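Local coordinates for phospho-2-dehydro-3-deoxyheptonate aldolase (Francisella tularensis, PDB 3TQK), which probably catalyses the stereospecific condensation of phosphoenolpyruvate with D-erythrose 4-phosphate to give DAHP, the first step of chorismate biosynthesis, at residues L19-L25 with L120-N125. Sequence-based numbering, arbitrary orientation.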
loop_
_atom_site.group_PDB
_atom_site.type_symbol
_atom_site.label_atom_id
_atom_site.label_comp_id
_atom_site.label_asym_id
_atom_site.label_seq_id
_atom_site.Cartn_x
_atom_site.Cartn_y
_atom_site.Cartn_z
ATOM N N LEU A 19 21.819 -1.033 15.496
ATOM C CA LEU A 19 21.976 0.385 15.188
ATOM C C LEU A 19 21.583 1.262 16.363
ATOM O O LEU A 19 22.138 2.341 16.532
ATOM C CB LEU A 19 21.173 0.793 13.952
ATOM C CG LEU A 19 21.413 0.009 12.661
ATOM C CD1 LEU A 19 21.008 0.846 11.419
ATOM C CD2 LEU A 19 22.826 -0.473 12.572
ATOM N N ILE A 20 20.617 0.809 17.158
ATOM C CA ILE A 20 20.220 1.515 18.377
ATOM C C ILE A 20 21.328 1.487 19.425
ATOM O O ILE A 20 21.554 2.481 20.098
ATOM C CB ILE A 20 18.874 0.970 18.947
ATOM C CG1 ILE A 20 17.728 1.343 17.990
ATOM C CG2 ILE A 20 18.583 1.545 20.366
ATOM C CD1 ILE A 20 16.434 0.576 18.191
ATOM N N GLN A 21 22.035 0.370 19.555
ATOM C CA GLN A 21 23.212 0.316 20.427
ATOM C C GLN A 21 24.315 1.228 19.910
ATOM O O GLN A 21 24.891 1.988 20.669
ATOM C CB GLN A 21 23.762 -1.107 20.567
ATOM C CG GLN A 21 22.838 -2.060 21.351
ATOM C CD GLN A 21 23.588 -3.217 22.025
ATOM O OE1 GLN A 21 24.214 -3.028 23.075
ATOM N NE2 GLN A 21 23.513 -4.419 21.429
ATOM N N ASP A 22 24.602 1.136 18.618
ATOM C CA ASP A 22 25.626 1.969 17.979
ATOM C C ASP A 22 25.283 3.461 18.032
ATOM O O ASP A 22 26.177 4.291 18.224
ATOM C CB ASP A 22 25.827 1.549 16.511
ATOM C CG ASP A 22 26.523 0.193 16.366
ATOM O OD1 ASP A 22 27.099 -0.317 17.349
ATOM O OD2 ASP A 22 26.507 -0.370 15.249
ATOM N N ILE A 23 23.998 3.788 17.866
ATOM C CA ILE A 23 23.547 5.174 17.739
ATOM C C ILE A 23 22.413 5.408 18.757
ATOM O O ILE A 23 21.230 5.428 18.391
ATOM C CB ILE A 23 23.055 5.469 16.286
ATOM C CG1 ILE A 23 24.126 5.116 15.244
ATOM C CG2 ILE A 23 22.666 6.930 16.119
ATOM C CD1 ILE A 23 23.590 5.096 13.809
ATOM N N PRO A 24 22.768 5.560 20.042
ATOM C CA PRO A 24 21.760 5.550 21.087
ATOM C C PRO A 24 20.897 6.795 21.095
ATOM O O PRO A 24 21.305 7.834 20.572
ATOM C CB PRO A 24 22.582 5.456 22.382
ATOM C CG PRO A 24 23.916 6.000 22.032
ATOM C CD PRO A 24 24.135 5.668 20.590
ATOM N N LEU A 25 19.702 6.662 21.666
ATOM C CA LEU A 25 18.816 7.801 21.912
ATOM C C LEU A 25 19.454 8.694 22.959
ATOM O O LEU A 25 19.596 8.297 24.119
ATOM C CB LEU A 25 17.452 7.314 22.399
ATOM C CG LEU A 25 16.378 8.365 22.669
ATOM C CD1 LEU A 25 16.062 9.224 21.434
ATOM C CD2 LEU A 25 15.103 7.658 23.185
ATOM N N LEU A 120 20.243 2.911 6.302
ATOM C CA LEU A 120 19.499 2.909 7.548
ATOM C C LEU A 120 20.350 3.493 8.651
ATOM O O LEU A 120 19.855 4.248 9.470
ATOM C CB LEU A 120 19.029 1.498 7.933
ATOM C CG LEU A 120 17.829 0.985 7.147
ATOM C CD1 LEU A 120 17.677 -0.548 7.277
ATOM C CD2 LEU A 120 16.581 1.716 7.607
ATOM N N ARG A 121 21.630 3.158 8.646
ATOM C CA ARG A 121 22.560 3.638 9.654
ATOM C C ARG A 121 22.738 5.141 9.598
ATOM O O ARG A 121 22.655 5.816 10.623
ATOM C CB ARG A 121 23.912 2.955 9.485
ATOM C CG ARG A 121 24.911 3.286 10.572
ATOM C CD ARG A 121 26.227 2.561 10.310
ATOM N NE ARG A 121 26.098 1.127 10.540
ATOM C CZ ARG A 121 26.135 0.545 11.736
ATOM N NH1 ARG A 121 26.288 1.256 12.853
ATOM N NH2 ARG A 121 26.008 -0.771 11.823
ATOM N N LEU A 122 22.966 5.675 8.404
ATOM C CA LEU A 122 23.118 7.127 8.255
ATOM C C LEU A 122 21.792 7.889 8.480
ATOM O O LEU A 122 21.797 9.028 8.952
ATOM C CB LEU A 122 23.730 7.448 6.894
ATOM C CG LEU A 122 25.145 6.881 6.666
ATOM C CD1 LEU A 122 25.717 7.366 5.332
ATOM C CD2 LEU A 122 26.107 7.244 7.801
ATOM N N ALA A 123 20.667 7.252 8.166
ATOM C CA ALA A 123 19.356 7.866 8.366
ATOM C C ALA A 123 19.120 8.063 9.853
ATOM O O ALA A 123 18.759 9.160 10.299
ATOM C CB ALA A 123 18.239 7.010 7.746
ATOM N N ARG A 124 19.342 7.006 10.625
ATOM C CA ARG A 124 19.181 7.097 12.061
ATOM C C ARG A 124 20.159 8.116 12.624
ATOM O O ARG A 124 19.771 8.929 13.462
ATOM C CB ARG A 124 19.402 5.754 12.742
ATOM C CG ARG A 124 19.091 5.804 14.233
ATOM C CD ARG A 124 19.447 4.528 14.960
ATOM N NE ARG A 124 19.425 4.773 16.394
ATOM C CZ ARG A 124 18.317 4.882 17.113
ATOM N NH1 ARG A 124 17.120 4.726 16.550
ATOM N NH2 ARG A 124 18.405 5.146 18.403
ATOM N N ASN A 125 21.413 8.069 12.175
ATOM C CA ASN A 125 22.432 8.981 12.699
ATOM C C ASN A 125 22.092 10.436 12.388
ATOM O O ASN A 125 22.348 11.323 13.200
ATOM C CB ASN A 125 23.854 8.628 12.206
ATOM C CG ASN A 125 24.936 8.923 13.257
ATOM O OD1 ASN A 125 24.804 9.845 14.048
ATOM N ND2 ASN A 125 26.000 8.126 13.268
#
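The end of the short N-terminal helix 16-22 packs here on barrel helix 116-132, where R124 binds the carbonyl of I23, the first residue past the helix. R124 approaches side-on. NE and NH2 each donate to I23 O at 2.8 Å, and this oxygen lies near the guanidinium plane. The angles at the hydrogens, 148° for NE and 142° for NH2, are bent because both bonds share one acceptor. R124 reaches this point with CG anti to its backbone N (chi1 -174°) and an extended chain from CG to NE. I20 lies over one guanidinium face, with its CG1 3.7 Å from R124 CZ. The two bonds and this cover fix how the group is turned.

R121 binds on the more exposed side. Its chain bends at chi3, and NH1 gives D22 OD2 a nearly straight hydrogen bond of 2.9 Å, part of a salt bridge. It meets the oxygen on the anti side, somewhat out of the carboxylate plane. L19 CD2 sits over a guanidinium face of R121, off-centre and 3.3 Å from NH2. The other methyl of L19, CD1, rests on the helix backbone, 3.6 Å from R121 CA. I23 CD1 lies 3.4 Å from R121 O and 3.9 Å from N125 CB.

The contact lies away from the manganese site. R124 NH2 also forms a salt bridge with E152, and NH1 bonds to Y149 O. R124 thus links the turn that follows helix 16-22 to the loop between barrel strands 137-140 and 156-159. Helix 116-132 itself connects strands 84-89 and 137-140 of the TIM barrel.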